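Local coordinates for pectate lyase (Pectobacterium carotovorum, PDB 4U49), which probably depolymerises polygalacturonate and methylated pectins by calcium-dependent eliminative cleavage from within the chain, at residues L28-N33 against A105-A110; N166-E171 against N189-D194; L229-K234 against K252-C257; P266-I271 against G291-I296. All coordinates share one frame; numbering follows the deposited sequence.

Contact 1 of 4, residues L28-N33 against A105-A110; sequences LLKKDN and ASTAPA
L28 lays its isobutyl end against the backbone of A105-T107, and the contact is carried mainly by this one leucine. CG stands between the backbone N and the carbonyl carbon (chi1 53°), a crowded position that turns both methyls toward the facing strand end. CD1 of L28 lies 3.4 Å from O of S106 and 3.6 Å from CA of T107, so it rests mainly on backbone. The second methyl spreads along the segment: CD2 of L28 lies against the backbone of A105 and S106, and is 3.8 Å from CB of A105 and 3.9 Å from CG2 of T107. The methyl pair thus bridges two side chains that both point to it, while S106 between them turns its CB away and offers only backbone.

Two residues further on, the extended chain of K30 passes T107, with CD of K30 4.1 Å from CB of T107. This is a looser touch between aliphatic parts. Their polar ends look elsewhere, NZ of K30 to the carbonyl O of P82 and OG1 of T107 to the backbone of Y86. No hydrogen bond joins the two segments, and the closest CA atoms remain 6.5 Å apart, between K30 and T107. Y88 of strand 87-94 packs beside both L28 and T107.

The strands belong to different antiparallel sheets, of three and four strands, and each is outermost in its own. The strand order of the two sheets is consistent with a fibronectin type III-like beta-sandwich, whose first and last strands meet here.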
loop_
_atom_site.group_PDB
_atom_site.type_symbol
_atom_site.label_atom_id
_atom_site.label_comp_id
_atom_site.label_asym_id
_atom_site.label_seq_id
_atom_site.Cartn_x
_atom_site.Cartn_y
_atom_site.Cartn_z
ATOM N N LEU A 28 6.310 13.113 0.366
ATOM C CA LEU A 28 6.060 12.945 1.791
ATOM C C LEU A 28 4.622 13.235 2.195
ATOM O O LEU A 28 3.869 13.891 1.475
ATOM C CB LEU A 28 7.016 13.821 2.611
ATOM C CG LEU A 28 7.151 15.318 2.338
ATOM C CD1 LEU A 28 6.009 16.111 2.969
ATOM C CD2 LEU A 28 8.494 15.820 2.854
ATOM N N LEU A 29 4.262 12.725 3.365
ATOM C CA LEU A 29 2.977 13.012 3.979
ATOM C C LEU A 29 3.200 13.325 5.451
ATOM O O LEU A 29 3.599 12.451 6.222
ATOM C CB LEU A 29 2.017 11.832 3.820
ATOM C CG LEU A 29 0.631 12.003 4.447
ATOM C CD1 LEU A 29 -0.143 13.101 3.736
ATOM C CD2 LEU A 29 -0.146 10.689 4.430
ATOM N N LYS A 30 2.979 14.578 5.832
ATOM C CA LYS A 30 3.041 14.959 7.238
ATOM C C LYS A 30 1.636 14.867 7.816
ATOM O O LYS A 30 0.777 15.702 7.527
ATOM C CB LYS A 30 3.624 16.365 7.402
ATOM C CG LYS A 30 3.887 16.768 8.847
ATOM C CD LYS A 30 4.662 18.074 8.930
ATOM C CE LYS A 30 4.753 18.558 10.370
ATOM N NZ LYS A 30 5.605 19.774 10.492
ATOM N N LYS A 31 1.409 13.838 8.624
ATOM C CA LYS A 31 0.064 13.453 9.032
ATOM C C LYS A 31 0.124 12.498 10.218
ATOM O O LYS A 31 1.096 11.758 10.367
ATOM C CB LYS A 31 -0.671 12.797 7.860
ATOM C CG LYS A 31 -2.144 12.508 8.091
ATOM C CD LYS A 31 -2.984 13.758 7.936
ATOM C CE LYS A 31 -4.193 13.494 7.052
ATOM N NZ LYS A 31 -3.787 13.049 5.689
ATOM N N ASP A 32 -0.913 12.526 11.054
ATOM C CA ASP A 32 -1.037 11.618 12.193
ATOM C C ASP A 32 0.177 11.678 13.126
ATOM O O ASP A 32 0.655 10.645 13.596
ATOM C CB ASP A 32 -1.255 10.182 11.704
ATOM C CG ASP A 32 -2.467 10.051 10.796
ATOM O OD1 ASP A 32 -2.337 9.448 9.709
ATOM O OD2 ASP A 32 -3.553 10.546 11.167
ATOM N N ASN A 33 0.664 12.893 13.376
ATOM C CA ASN A 33 1.793 13.136 14.277
ATOM C C ASN A 33 3.068 12.417 13.846
ATOM O O ASN A 33 3.811 11.892 14.675
ATOM C CB ASN A 33 1.432 12.734 15.708
ATOM C CG ASN A 33 0.136 13.361 16.178
ATOM O OD1 ASN A 33 -0.770 12.667 16.638
ATOM N ND2 ASN A 33 0.038 14.681 16.056
ATOM N N ALA A 105 12.472 16.951 -0.828
ATOM C CA ALA A 105 11.042 16.976 -0.556
ATOM C C ALA A 105 10.780 17.823 0.678
ATOM O O ALA A 105 11.430 17.644 1.705
ATOM C CB ALA A 105 10.504 15.566 -0.365
ATOM N N SER A 106 9.831 18.748 0.568
ATOM C CA SER A 106 9.519 19.663 1.662
ATOM C C SER A 106 8.174 19.351 2.304
ATOM O O SER A 106 7.215 18.995 1.618
ATOM C CB SER A 106 9.524 21.110 1.165
ATOM O OG SER A 106 9.143 22.003 2.198
ATOM N N THR A 107 8.108 19.495 3.623
ATOM C CA THR A 107 6.851 19.343 4.352
ATOM C C THR A 107 5.967 20.565 4.138
ATOM O O THR A 107 4.755 20.521 4.355
ATOM C CB THR A 107 7.086 19.147 5.857
ATOM O OG1 THR A 107 7.755 20.296 6.388
ATOM C CG2 THR A 107 7.938 17.912 6.107
ATOM N N ALA A 108 6.591 21.660 3.719
ATOM C CA ALA A 108 5.876 22.884 3.389
ATOM C C ALA A 108 5.677 22.968 1.878
ATOM O O ALA A 108 6.450 22.392 1.115
ATOM C CB ALA A 108 6.636 24.100 3.905
ATOM N N PRO A 109 4.631 23.678 1.436
ATOM C CA PRO A 109 4.393 23.787 -0.009
ATOM C C PRO A 109 5.440 24.644 -0.712
ATOM O O PRO A 109 6.213 25.342 -0.054
ATOM C CB PRO A 109 3.011 24.440 -0.086
ATOM C CG PRO A 109 2.885 25.181 1.185
ATOM C CD PRO A 109 3.588 24.360 2.219
ATOM N N ALA A 110 5.458 24.581 -2.040
ATOM C CA ALA A 110 6.423 25.328 -2.838
ATOM C C ALA A 110 6.077 26.811 -2.882
ATOM O O ALA A 110 4.910 27.182 -3.000
ATOM C CB ALA A 110 6.496 24.760 -4.247
#

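Contact 2 of 4, residues N166-E171 against N189-D194; sequences NLRISE and NVIWED
I169 and W192 lie side by side in the tight part of the contact, where CD1 of I169 comes within 3.3 Å of NE1 of W192. CG1 of V190 sits over one face of the same indole, toward its rim. Strands 167-169 and 190-192 run parallel, 13° apart, in a ladder that includes I191 N to L167 O and I169 N to I191 O, both 2.9 Å. They belong to neighbouring coils of the parallel beta-helix, and the chain turns a corner at N166 and at N189, both with positive phi. There ND2 of N189 donates to OD1 of N166 (2.9 Å) across amide planes 75° apart, as in an asparagine ladder; S40 and S38 also bind this pair.

On the other face, R168 bends at chi3 (-55°), bringing NH1 to 3.2 Å from OE2 of E193 in a salt bridge met from above the carboxylate plane, while NH2 reaches O of L28.

Beyond the ladder, toward solvent, one water joins O of S170 and N of D194, and CG of E171 rests on CB of D194 at 3.7 Å. D194 is a calcium ligand seen in a crystal structure of this protein; this chain holds no ion.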
loop_
_atom_site.group_PDB
_atom_site.type_symbol
_atom_site.label_atom_id
_atom_site.label_comp_id
_atom_site.label_asym_id
_atom_site.label_seq_id
_atom_site.Cartn_x
_atom_site.Cartn_y
_atom_site.Cartn_z
ATOM N N ASN A 166 4.537 7.654 -8.548
ATOM C CA ASN A 166 4.678 9.020 -8.050
ATOM C C ASN A 166 3.387 9.829 -8.160
ATOM O O ASN A 166 3.321 10.822 -8.881
ATOM C CB ASN A 166 5.814 9.719 -8.795
ATOM C CG ASN A 166 7.094 8.907 -8.785
ATOM O OD1 ASN A 166 7.414 8.252 -7.793
ATOM N ND2 ASN A 166 7.831 8.940 -9.889
ATOM N N LEU A 167 2.365 9.395 -7.431
ATOM C CA LEU A 167 1.049 10.013 -7.511
ATOM C C LEU A 167 0.446 10.236 -6.134
ATOM O O LEU A 167 0.581 9.399 -5.240
ATOM C CB LEU A 167 0.106 9.148 -8.354
ATOM C CG LEU A 167 -1.363 9.579 -8.427
ATOM C CD1 LEU A 167 -1.509 10.901 -9.170
ATOM C CD2 LEU A 167 -2.216 8.495 -9.073
ATOM N N ARG A 168 -0.220 11.372 -5.970
ATOM C CA ARG A 168 -0.979 11.645 -4.764
ATOM C C ARG A 168 -2.466 11.606 -5.092
ATOM O O ARG A 168 -2.920 12.271 -6.022
ATOM C CB ARG A 168 -0.585 13.002 -4.177
ATOM C CG ARG A 168 -1.168 13.295 -2.807
ATOM C CD ARG A 168 -0.595 14.593 -2.243
ATOM N NE ARG A 168 0.863 14.568 -2.199
ATOM C CZ ARG A 168 1.578 14.282 -1.115
ATOM N NH1 ARG A 168 0.975 14.002 0.031
ATOM N NH2 ARG A 168 2.901 14.280 -1.179
ATOM N N ILE A 169 -3.217 10.797 -4.356
ATOM C CA ILE A 169 -4.665 10.770 -4.513
ATOM C C ILE A 169 -5.259 11.657 -3.433
ATOM O O ILE A 169 -4.972 11.484 -2.249
ATOM C CB ILE A 169 -5.223 9.345 -4.432
ATOM C CG1 ILE A 169 -4.662 8.510 -5.587
ATOM C CG2 ILE A 169 -6.747 9.358 -4.500
ATOM C CD1 ILE A 169 -5.135 7.079 -5.596
ATOM N N SER A 170 -6.067 12.624 -3.853
ATOM C CA SER A 170 -6.505 13.694 -2.968
ATOM C C SER A 170 -7.402 13.206 -1.842
ATOM O O SER A 170 -8.019 12.138 -1.920
ATOM C CB SER A 170 -7.240 14.773 -3.762
ATOM O OG SER A 170 -8.559 14.361 -4.053
ATOM N N GLU A 171 -7.470 14.016 -0.794
ATOM C CA GLU A 171 -8.282 13.717 0.372
ATOM C C GLU A 171 -9.771 13.700 0.034
ATOM O O GLU A 171 -10.523 12.871 0.546
ATOM C CB GLU A 171 -7.995 14.741 1.473
ATOM C CG GLU A 171 -8.674 14.471 2.794
ATOM C CD GLU A 171 -8.224 15.434 3.877
ATOM O OE1 GLU A 171 -7.684 16.500 3.527
ATOM O OE2 GLU A 171 -8.393 15.120 5.075
ATOM N N ASN A 189 4.949 4.061 -5.327
ATOM C CA ASN A 189 5.016 5.360 -4.666
ATOM C C ASN A 189 3.755 6.192 -4.883
ATOM O O ASN A 189 3.795 7.277 -5.464
ATOM C CB ASN A 189 6.241 6.145 -5.141
ATOM C CG ASN A 189 6.484 7.392 -4.315
ATOM O OD1 ASN A 189 6.096 7.463 -3.149
ATOM N ND2 ASN A 189 7.116 8.389 -4.922
ATOM N N VAL A 190 2.630 5.658 -4.431
ATOM C CA VAL A 190 1.385 6.405 -4.424
ATOM C C VAL A 190 1.032 6.745 -2.986
ATOM O O VAL A 190 1.184 5.915 -2.094
ATOM C CB VAL A 190 0.243 5.612 -5.089
ATOM C CG1 VAL A 190 -1.101 6.327 -4.919
ATOM C CG2 VAL A 190 0.555 5.398 -6.556
ATOM N N ILE A 191 0.594 7.979 -2.762
ATOM C CA ILE A 191 0.133 8.393 -1.447
ATOM C C ILE A 191 -1.371 8.662 -1.470
ATOM O O ILE A 191 -1.841 9.568 -2.158
ATOM C CB ILE A 191 0.880 9.648 -0.949
ATOM C CG1 ILE A 191 2.351 9.313 -0.696
ATOM C CG2 ILE A 191 0.235 10.184 0.320
ATOM C CD1 ILE A 191 3.187 10.496 -0.238
ATOM N N TRP A 192 -2.114 7.840 -0.735
ATOM C CA TRP A 192 -3.544 8.050 -0.526
ATOM C C TRP A 192 -3.749 8.951 0.688
ATOM O O TRP A 192 -3.595 8.505 1.826
ATOM C CB TRP A 192 -4.272 6.719 -0.311
ATOM C CG TRP A 192 -4.335 5.806 -1.507
ATOM C CD1 TRP A 192 -5.390 5.645 -2.359
ATOM C CD2 TRP A 192 -3.313 4.908 -1.963
ATOM N NE1 TRP A 192 -5.087 4.713 -3.322
ATOM C CE2 TRP A 192 -3.817 4.246 -3.102
ATOM C CE3 TRP A 192 -2.019 4.604 -1.524
ATOM C CZ2 TRP A 192 -3.076 3.299 -3.806
ATOM C CZ3 TRP A 192 -1.283 3.663 -2.224
ATOM C CH2 TRP A 192 -1.812 3.023 -3.353
ATOM N N GLU A 193 -4.089 10.214 0.455
ATOM C CA GLU A 193 -4.241 11.166 1.551
ATOM C C GLU A 193 -5.420 10.817 2.449
ATOM O O GLU A 193 -5.423 11.145 3.636
ATOM C CB GLU A 193 -4.391 12.585 1.007
ATOM C CG GLU A 193 -3.186 13.027 0.204
ATOM C CD GLU A 193 -3.030 14.530 0.157
ATOM O OE1 GLU A 193 -3.938 15.205 -0.373
ATOM O OE2 GLU A 193 -1.995 15.032 0.646
ATOM N N ASP A 194 -6.410 10.141 1.878
ATOM C CA ASP A 194 -7.554 9.654 2.639
ATOM C C ASP A 194 -8.323 8.648 1.797
ATOM O O ASP A 194 -8.981 9.021 0.825
ATOM C CB ASP A 194 -8.467 10.810 3.061
ATOM C CG ASP A 194 -9.478 10.404 4.118
ATOM O OD1 ASP A 194 -9.101 9.677 5.060
ATOM O OD2 ASP A 194 -10.654 10.816 4.008
HETATM O O HOH W 1 -6.895 9.577 -0.991
HETATM O O HOH W 2 -11.101 10.426 -0.296
#

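Contact 3 of 4, residues L229-K234 against K252-C257; sequences LQQNAK and KLWRSC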
loop_
_atom_site.group_PDB
_atom_site.type_symbol
_atom_site.label_atom_id
_atom_site.label_comp_id
_atom_site.label_asym_id
_atom_site.label_seq_id
_atom_site.Cartn_x
_atom_site.Cartn_y
_atom_site.Cartn_z
ATOM N N LEU A 229 -7.511 -3.025 0.377
ATOM C CA LEU A 229 -7.282 -3.742 -0.874
ATOM C C LEU A 229 -8.489 -4.584 -1.257
ATOM O O LEU A 229 -9.146 -5.152 -0.407
ATOM C CB LEU A 229 -6.058 -4.634 -0.757
ATOM C CG LEU A 229 -4.759 -3.906 -0.454
ATOM C CD1 LEU A 229 -3.604 -4.879 -0.309
ATOM C CD2 LEU A 229 -4.461 -2.869 -1.529
ATOM N N GLN A 230 -8.788 -4.673 -2.539
ATOM C CA GLN A 230 -10.015 -5.304 -2.959
ATOM C C GLN A 230 -9.611 -6.176 -4.137
ATOM O O GLN A 230 -8.776 -5.769 -4.958
ATOM C CB GLN A 230 -10.995 -4.156 -3.214
ATOM C CG GLN A 230 -12.479 -4.302 -3.373
ATOM C CD GLN A 230 -13.083 -5.522 -2.761
ATOM O OE1 GLN A 230 -13.000 -5.749 -1.522
ATOM N NE2 GLN A 230 -13.944 -6.161 -3.570
ATOM N N GLN A 231 -10.117 -7.407 -4.146
ATOM C CA GLN A 231 -9.620 -8.442 -5.058
ATOM C C GLN A 231 -10.679 -9.516 -5.311
ATOM O O GLN A 231 -10.709 -10.554 -4.643
ATOM C CB GLN A 231 -8.355 -9.108 -4.496
ATOM C CG GLN A 231 -7.633 -10.039 -5.463
ATOM C CD GLN A 231 -6.351 -10.638 -4.880
ATOM O OE1 GLN A 231 -5.640 -9.979 -4.122
ATOM N NE2 GLN A 231 -6.063 -11.898 -5.224
ATOM N N ASN A 232 -11.556 -9.264 -6.272
ATOM C CA ASN A 232 -12.704 -10.129 -6.492
ATOM C C ASN A 232 -12.426 -11.253 -7.479
ATOM O O ASN A 232 -13.073 -12.300 -7.431
ATOM C CB ASN A 232 -13.885 -9.285 -6.963
ATOM C CG ASN A 232 -14.595 -8.593 -5.813
ATOM O OD1 ASN A 232 -14.721 -7.368 -5.792
ATOM N ND2 ASN A 232 -15.049 -9.381 -4.837
ATOM N N ALA A 233 -11.459 -11.039 -8.365
ATOM C CA ALA A 233 -11.107 -12.045 -9.355
ATOM C C ALA A 233 -10.435 -13.248 -8.707
ATOM O O ALA A 233 -9.737 -13.119 -7.696
ATOM C CB ALA A 233 -10.203 -11.447 -10.421
ATOM N N LYS A 234 -10.663 -14.420 -9.292
ATOM C CA LYS A 234 -9.975 -15.637 -8.886
ATOM C C LYS A 234 -8.716 -15.787 -9.729
ATOM O O LYS A 234 -8.555 -15.084 -10.729
ATOM C CB LYS A 234 -10.882 -16.856 -9.048
ATOM C CG LYS A 234 -12.312 -16.623 -8.585
ATOM C CD LYS A 234 -13.178 -17.844 -8.838
ATOM C CE LYS A 234 -14.640 -17.575 -8.511
ATOM N NZ LYS A 234 -15.275 -16.590 -9.434
ATOM N N LYS A 252 -9.753 -3.316 7.512
ATOM C CA LYS A 252 -9.042 -4.507 7.059
ATOM C C LYS A 252 -8.083 -4.140 5.941
ATOM O O LYS A 252 -8.379 -3.264 5.130
ATOM C CB LYS A 252 -10.018 -5.571 6.559
ATOM C CG LYS A 252 -10.940 -6.144 7.617
ATOM C CD LYS A 252 -11.828 -7.234 7.032
ATOM C CE LYS A 252 -12.869 -6.662 6.084
ATOM N NZ LYS A 252 -13.958 -5.963 6.824
ATOM N N LEU A 253 -6.934 -4.803 5.886
ATOM C CA LEU A 253 -6.046 -4.616 4.750
ATOM C C LEU A 253 -6.604 -5.358 3.542
ATOM O O LEU A 253 -6.654 -4.818 2.438
ATOM C CB LEU A 253 -4.629 -5.104 5.058
ATOM C CG LEU A 253 -3.658 -5.048 3.870
ATOM C CD1 LEU A 253 -3.272 -3.611 3.541
ATOM C CD2 LEU A 253 -2.421 -5.888 4.123
ATOM N N TRP A 254 -7.049 -6.590 3.770
ATOM C CA TRP A 254 -7.359 -7.501 2.678
ATOM C C TRP A 254 -8.212 -8.671 3.165
ATOM O O TRP A 254 -7.887 -9.316 4.162
ATOM C CB TRP A 254 -6.051 -8.003 2.056
ATOM C CG TRP A 254 -6.181 -8.796 0.792
ATOM C CD1 TRP A 254 -6.112 -8.317 -0.486
ATOM C CD2 TRP A 254 -6.359 -10.211 0.681
ATOM N NE1 TRP A 254 -6.252 -9.347 -1.384
ATOM C CE2 TRP A 254 -6.405 -10.520 -0.693
ATOM C CE3 TRP A 254 -6.491 -11.247 1.611
ATOM C CZ2 TRP A 254 -6.576 -11.822 -1.159
ATOM C CZ3 TRP A 254 -6.664 -12.538 1.145
ATOM C CH2 TRP A 254 -6.703 -12.813 -0.227
ATOM N N ARG A 255 -9.309 -8.936 2.467
ATOM C CA ARG A 255 -10.156 -10.085 2.782
ATOM C C ARG A 255 -10.776 -10.654 1.514
ATOM O O ARG A 255 -11.534 -9.973 0.822
ATOM C CB ARG A 255 -11.253 -9.698 3.782
ATOM C CG ARG A 255 -12.435 -10.669 3.855
ATOM C CD ARG A 255 -12.136 -11.912 4.688
ATOM N NE ARG A 255 -13.365 -12.594 5.105
ATOM C CZ ARG A 255 -13.789 -13.763 4.626
ATOM N NH1 ARG A 255 -14.920 -14.295 5.074
ATOM N NH2 ARG A 255 -13.081 -14.406 3.706
ATOM N N SER A 256 -10.426 -11.896 1.201
ATOM C CA SER A 256 -11.079 -12.625 0.125
ATOM C C SER A 256 -12.552 -12.768 0.472
ATOM O O SER A 256 -12.894 -13.163 1.587
ATOM C CB SER A 256 -10.434 -13.993 -0.077
ATOM O OG SER A 256 -11.121 -14.759 -1.054
ATOM N N CYS A 257 -13.420 -12.427 -0.473
ATOM C CA CYS A 257 -14.848 -12.366 -0.188
ATOM C C CYS A 257 -15.397 -13.697 0.314
ATOM O O CYS A 257 -15.199 -14.738 -0.308
ATOM C CB CYS A 257 -15.626 -11.926 -1.423
ATOM S SG CYS A 257 -17.364 -11.687 -1.049
HETATM O O HOH W 3 -10.468 -7.170 0.580
HETATM O O HOH W 4 -11.510 -8.379 -1.837
HETATM O O HOH W 5 -12.719 -10.831 -2.844
#
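Q231 and W254 both set CG anti to the backbone N (chi1 -171° in each), and the glutamine chain stays extended beyond CG, so that its amide arrives at the pyrrole edge of the indole. NE1 of W254 donates to OE1 of Q231 over 2.9 Å. The acceptor lies in the indole plane, but the donor sits well above the carbonyl plane of the amide, which is turned 62° against the ring. The same oxygen is also held by OG1 of T238, so two bonds grip it in this buried place, and NE2 is shared by S236 and the carbonyl O of N268.

Further along the ring edge, CB of L229 is 3.7 Å from CD1 of W254, and CD1 of L229 packs on CD1 of L253. Direct backbone pairing is represented by one bond, N of L229 to O of L253 at 2.9 Å.

From there the chains diverge: CA atoms are 5.2 Å apart at L229 and W254 but 7.0 Å apart at N232 and C257. Three waters span the gap, joining O of L229 to N of R255, N of Q231 to O of R255, and O of Q231 to N of C257. C257 also forms a disulfide with C260.

Successive strands running the same way, here joined by one backbone bond and then by water, are characteristic of neighbouring coils in a right-handed parallel beta-helix, the fold of polysaccharide lyase family 3.

Contact 4 of 4, residues P266-I271 against G291-I296; sequences PRNLTI and GDVAEI
D292 reaches across to the backbone of R267, its CB and CG on the carbonyl and its tip on the N-H. CB of D292 lies 3.3 Å from O of R267, and CG passes the same oxygen. At the tip, OD1 accepts the N-H of R267 at 2.8 Å in a nearly straight bond (171°), met from well above the carboxylate plane. OD2 turns to OG of S256 and N of N287. NH1 of R267 binds that same serine hydroxyl, which therefore stands between arginine and aspartate.

N268 makes the complementary link. Its OD1 takes the N-H of V293 at 3.0 Å, in the carbonyl plane of the amide, and also accepts from a water that donates to O of G291 as well. Two side chains thus stand in for backbone pairing where the segments approach from their loops, with P266, preceded by a cis peptide, resting CB on O of G291 at 3.5 Å.

Past this point begins the regular parallel ladder of the beta-helix, with strand axes 3° apart and bonds such as N of I271 to O of E295 (2.7 Å). L269, I271, A294 and I296 share one face, where I271 and I296 lie side by side and CD1 of I271 meets CG1 of I296 at 3.9 Å; L253 and W254 of strand 252-255 pack against I271 and L269.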
loop_
_atom_site.group_PDB
_atom_site.type_symbol
_atom_site.label_atom_id
_atom_site.label_comp_id
_atom_site.label_asym_id
_atom_site.label_seq_id
_atom_site.Cartn_x
_atom_site.Cartn_y
_atom_site.Cartn_z
ATOM N N PRO A 266 -8.449 -19.793 -6.245
ATOM C CA PRO A 266 -7.800 -19.101 -5.128
ATOM C C PRO A 266 -7.634 -17.602 -5.361
ATOM O O PRO A 266 -7.438 -17.164 -6.495
ATOM C CB PRO A 266 -6.435 -19.786 -5.048
ATOM C CG PRO A 266 -6.146 -20.176 -6.455
ATOM C CD PRO A 266 -7.476 -20.528 -7.075
ATOM N N ARG A 267 -7.738 -16.829 -4.285
ATOM C CA ARG A 267 -7.372 -15.421 -4.304
ATOM C C ARG A 267 -6.150 -15.271 -3.411
ATOM O O ARG A 267 -6.203 -15.594 -2.223
ATOM C CB ARG A 267 -8.516 -14.534 -3.816
ATOM C CG ARG A 267 -9.806 -14.670 -4.606
ATOM C CD ARG A 267 -10.812 -13.628 -4.150
ATOM N NE ARG A 267 -12.077 -13.728 -4.867
ATOM C CZ ARG A 267 -13.181 -14.252 -4.350
ATOM N NH1 ARG A 267 -13.170 -14.714 -3.105
ATOM N NH2 ARG A 267 -14.297 -14.305 -5.067
ATOM N N ASN A 268 -5.046 -14.796 -3.976
ATOM C CA ASN A 268 -3.780 -14.814 -3.255
ATOM C C ASN A 268 -3.257 -13.436 -2.874
ATOM O O ASN A 268 -3.404 -12.469 -3.621
ATOM C CB ASN A 268 -2.725 -15.548 -4.083
ATOM C CG ASN A 268 -3.094 -16.992 -4.336
ATOM O OD1 ASN A 268 -3.634 -17.668 -3.462
ATOM N ND2 ASN A 268 -2.812 -17.472 -5.540
ATOM N N LEU A 269 -2.647 -13.368 -1.697
ATOM C CA LEU A 269 -2.013 -12.152 -1.203
ATOM C C LEU A 269 -0.595 -12.457 -0.753
ATOM O O LEU A 269 -0.365 -13.427 -0.035
ATOM C CB LEU A 269 -2.803 -11.556 -0.035
ATOM C CG LEU A 269 -2.145 -10.365 0.675
ATOM C CD1 LEU A 269 -2.269 -9.097 -0.159
ATOM C CD2 LEU A 269 -2.718 -10.148 2.074
ATOM N N THR A 270 0.356 -11.636 -1.174
ATOM C CA THR A 270 1.703 -11.744 -0.637
ATOM C C THR A 270 2.162 -10.403 -0.091
ATOM O O THR A 270 2.256 -9.419 -0.825
ATOM C CB THR A 270 2.710 -12.240 -1.688
ATOM O OG1 THR A 270 2.310 -13.532 -2.161
ATOM C CG2 THR A 270 4.098 -12.340 -1.078
ATOM N N ILE A 271 2.426 -10.363 1.208
ATOM C CA ILE A 271 3.001 -9.177 1.815
ATOM C C ILE A 271 4.495 -9.405 1.959
ATOM O O ILE A 271 4.931 -10.132 2.847
ATOM C CB ILE A 271 2.392 -8.862 3.194
ATOM C CG1 ILE A 271 0.885 -8.633 3.089
ATOM C CG2 ILE A 271 3.069 -7.641 3.804
ATOM C CD1 ILE A 271 0.230 -8.367 4.428
ATOM N N GLY A 291 -8.765 -22.345 -1.442
ATOM C CA GLY A 291 -7.346 -22.425 -1.744
ATOM C C GLY A 291 -6.572 -21.125 -1.632
ATOM O O GLY A 291 -5.402 -21.072 -2.014
ATOM N N ASP A 292 -7.217 -20.084 -1.110
ATOM C CA ASP A 292 -6.564 -18.791 -0.899
ATOM C C ASP A 292 -5.283 -18.917 -0.096
ATOM O O ASP A 292 -5.248 -19.606 0.922
ATOM C CB ASP A 292 -7.481 -17.821 -0.153
ATOM C CG ASP A 292 -8.768 -17.543 -0.879
ATOM O OD1 ASP A 292 -8.910 -17.935 -2.055
ATOM O OD2 ASP A 292 -9.641 -16.914 -0.255
ATOM N N VAL A 293 -4.239 -18.226 -0.537
ATOM C CA VAL A 293 -2.992 -18.212 0.210
ATOM C C VAL A 293 -2.561 -16.790 0.547
ATOM O O VAL A 293 -2.363 -15.961 -0.340
ATOM C CB VAL A 293 -1.852 -18.909 -0.564
ATOM C CG1 VAL A 293 -0.534 -18.722 0.166
ATOM C CG2 VAL A 293 -2.155 -20.393 -0.742
ATOM N N ALA A 294 -2.430 -16.516 1.841
ATOM C CA ALA A 294 -1.807 -15.287 2.308
ATOM C C ALA A 294 -0.391 -15.589 2.777
ATOM O O ALA A 294 -0.192 -16.300 3.763
ATOM C CB ALA A 294 -2.616 -14.656 3.428
ATOM N N GLU A 295 0.590 -15.059 2.058
ATOM C CA GLU A 295 1.983 -15.221 2.444
ATOM C C GLU A 295 2.521 -13.889 2.958
ATOM O O GLU A 295 2.481 -12.883 2.253
ATOM C CB GLU A 295 2.816 -15.735 1.268
ATOM C CG GLU A 295 4.286 -15.947 1.602
ATOM C CD GLU A 295 5.003 -16.817 0.587
ATOM O OE1 GLU A 295 4.449 -17.046 -0.510
ATOM O OE2 GLU A 295 6.124 -17.280 0.890
ATOM N N ILE A 296 3.009 -13.885 4.192
ATOM C CA ILE A 296 3.440 -12.650 4.839
ATOM C C ILE A 296 4.859 -12.784 5.379
ATOM O O ILE A 296 5.140 -13.672 6.182
ATOM C CB ILE A 296 2.488 -12.262 5.982
ATOM C CG1 ILE A 296 1.074 -12.055 5.432
ATOM C CG2 ILE A 296 2.995 -11.016 6.701
ATOM C CD1 ILE A 296 -0.010 -12.061 6.488
HETATM O O HOH W 6 -3.133 -20.459 -4.132
#

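Overall arrangement
The four contacts follow one another along the chain, each closing before the next opens. Contact 1 belongs to the N-terminal beta-sandwich, whereas contacts 2, 3 and 4 join parallel strands of successive coils in the beta-helix. Contacts 1 and 2, with centres 12 Å apart, touch at the domain interface, where NZ of K31 makes a weak hydrogen bond to O of E193. Contacts 3 and 4 are 10 Å apart between centres and share the linked polar groups of S256, R267 and D292. From contact 1 to contact 4 the centres are 34 Å apart, on opposite sides of the chain's centre. The sandwich thus docks directly on the catalytic domain near the coil carrying a calcium ligand.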